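Local coordinates for protein 3-hydroxyadipyl-CoA dehydrogenase (PDB 3MOG) that catalyses the NAD-dependent oxidation of 3-hydroxyadipyl-CoA to 3-oxoadipyl-CoA in the bacterial degradation of phenylacetate, at residues Thr234-Gln239 and Tyr283-Glu288. Sequence-based numbering, arbitrary orientation.
Sequences TDLIGQ and YDWRAE
Asp235, near the C-terminal end of helix 230-237, directs its carboxylate at the chain around Tyr283 and Trp285 and meets both residues through the same oxygen, OD2. OD2 of Asp235 accepts from the indole NE1 of Trp285 at 2.8 Å and from the backbone N of Tyr283, also at 2.8 Å. The two donors arrive from different directions: the amide comes on the syn side, close to the carboxylate plane, whereas the indole N-H reaches OD2 from above that plane, 38° out of it. The indole, for its part, points its N-H almost straight at the oxygen (164°), with OD2 lying near the ring plane. Carboxylate and indole are turned obliquely to each other, and CB of Asp235 packs 3.7 Å from CZ2 of Trp285.

The helix belongs to the first of two 3-hydroxyacyl-CoA dehydrogenase C-terminal domains in the chain, and the contact ties it to the long connection between helix 263-270 and strand 307-309. The other carboxylate oxygen, OD1, takes the backbone N of Val282 and, on its anti side, NE2 of Gln239 at 2.8 Å, so that both oxygens are engaged and rotation of the buried carboxylate is restrained. Gln239 NE2 also donates to OG1 of Thr234.

Farther along the indole, CD1 of Leu236 touches CH2 of Trp285 at 3.7 Å, an apolar contact at the exposed margin. With CG of Tyr283 anti to its carbonyl carbon (chi1 -61°), the phenol ring presents its CD1 edge to OD2 of Asp235, while its hydroxyl bonds to Asp217 on helix 213-223.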
# COMPACT_ATOMS: atom_id res chain seq x y z
N THR C 234 17.95 -13.48 -13.38
CA THR C 234 16.92 -14.12 -12.54
C THR C 234 16.78 -15.63 -12.82
O THR C 234 16.54 -16.41 -11.89
CB THR C 234 15.53 -13.45 -12.63
OG1 THR C 234 14.99 -13.57 -13.95
CG2 THR C 234 15.60 -11.99 -12.25
N ASP C 235 16.93 -16.03 -14.09
CA ASP C 235 16.95 -17.46 -14.47
C ASP C 235 18.14 -18.19 -13.85
O ASP C 235 18.03 -19.34 -13.45
CB ASP C 235 16.94 -17.64 -15.99
CG ASP C 235 15.55 -17.90 -16.57
OD1 ASP C 235 14.55 -17.68 -15.86
OD2 ASP C 235 15.45 -18.32 -17.75
N LEU C 236 19.27 -17.50 -13.74
CA LEU C 236 20.47 -18.09 -13.17
C LEU C 236 20.55 -18.02 -11.65
O LEU C 236 21.26 -18.81 -11.04
CB LEU C 236 21.71 -17.45 -13.78
CG LEU C 236 22.46 -18.36 -14.76
CD1 LEU C 236 22.92 -17.58 -15.97
CD2 LEU C 236 23.64 -19.05 -14.06
N ILE C 237 19.87 -17.06 -11.04
CA ILE C 237 19.78 -17.00 -9.58
C ILE C 237 18.73 -18.02 -9.14
O ILE C 237 18.88 -18.69 -8.12
CB ILE C 237 19.46 -15.56 -9.06
CG1 ILE C 237 20.68 -14.65 -9.23
CG2 ILE C 237 19.08 -15.56 -7.57
CD1 ILE C 237 20.39 -13.17 -8.98
N GLY C 238 17.68 -18.15 -9.95
CA GLY C 238 16.57 -19.03 -9.61
C GLY C 238 15.39 -18.16 -9.26
O GLY C 238 15.45 -17.39 -8.30
N GLN C 239 14.33 -18.28 -10.06
CA GLN C 239 13.14 -17.45 -9.91
C GLN C 239 12.58 -17.48 -8.50
O GLN C 239 12.19 -16.44 -7.99
CB GLN C 239 12.05 -17.83 -10.91
CG GLN C 239 12.47 -17.68 -12.37
CD GLN C 239 12.70 -16.24 -12.76
OE1 GLN C 239 12.19 -15.32 -12.12
NE2 GLN C 239 13.48 -16.04 -13.82
N TYR C 283 13.61 -18.21 -19.91
CA TYR C 283 14.21 -18.86 -21.05
C TYR C 283 14.15 -20.38 -20.95
O TYR C 283 13.94 -20.93 -19.86
CB TYR C 283 15.67 -18.45 -21.18
CG TYR C 283 15.85 -16.98 -21.38
CD1 TYR C 283 16.22 -16.16 -20.32
CD2 TYR C 283 15.63 -16.40 -22.63
CE1 TYR C 283 16.38 -14.80 -20.50
CE2 TYR C 283 15.79 -15.04 -22.82
CZ TYR C 283 16.17 -14.24 -21.74
OH TYR C 283 16.33 -12.88 -21.90
N ASP C 284 14.34 -21.02 -22.10
CA ASP C 284 14.53 -22.46 -22.20
C ASP C 284 16.02 -22.73 -22.12
O ASP C 284 16.80 -22.22 -22.93
CB ASP C 284 13.98 -22.97 -23.54
CG ASP C 284 13.56 -24.42 -23.48
OD1 ASP C 284 14.38 -25.26 -23.05
OD2 ASP C 284 12.40 -24.71 -23.86
N TRP C 285 16.43 -23.53 -21.14
CA TRP C 285 17.85 -23.78 -20.92
C TRP C 285 18.36 -25.08 -21.55
O TRP C 285 19.55 -25.41 -21.43
CB TRP C 285 18.18 -23.67 -19.43
CG TRP C 285 18.14 -22.25 -18.97
CD1 TRP C 285 17.04 -21.55 -18.54
CD2 TRP C 285 19.23 -21.33 -18.94
NE1 TRP C 285 17.39 -20.26 -18.23
CE2 TRP C 285 18.73 -20.09 -18.46
CE3 TRP C 285 20.59 -21.42 -19.26
CZ2 TRP C 285 19.54 -18.97 -18.29
CZ3 TRP C 285 21.40 -20.30 -19.09
CH2 TRP C 285 20.86 -19.08 -18.61
N ARG C 286 17.47 -25.79 -22.24
CA ARG C 286 17.83 -26.98 -23.00
C ARG C 286 18.52 -26.56 -24.31
O ARG C 286 19.71 -26.84 -24.51
CB ARG C 286 16.60 -27.84 -23.28
CG ARG C 286 15.79 -28.17 -22.03
CD ARG C 286 14.38 -28.62 -22.38
NE ARG C 286 13.42 -28.23 -21.36
CZ ARG C 286 13.12 -28.95 -20.28
NH1 ARG C 286 13.71 -30.12 -20.06
NH2 ARG C 286 12.22 -28.50 -19.41
N ALA C 287 17.77 -25.87 -25.17
CA ALA C 287 18.31 -25.25 -26.39
C ALA C 287 19.25 -24.10 -26.02
O ALA C 287 18.94 -23.29 -25.15
CB ALA C 287 17.18 -24.76 -27.28
N GLU C 288 20.40 -24.04 -26.70
CA GLU C 288 21.44 -23.05 -26.40
C GLU C 288 21.03 -21.61 -26.76
O GLU C 288 20.11 -21.40 -27.57
CB GLU C 288 22.76 -23.43 -27.06
CG GLU C 288 23.43 -24.66 -26.44
CD GLU C 288 24.83 -24.92 -26.98
OE1 GLU C 288 25.07 -24.70 -28.19
OE2 GLU C 288 25.70 -25.36 -26.19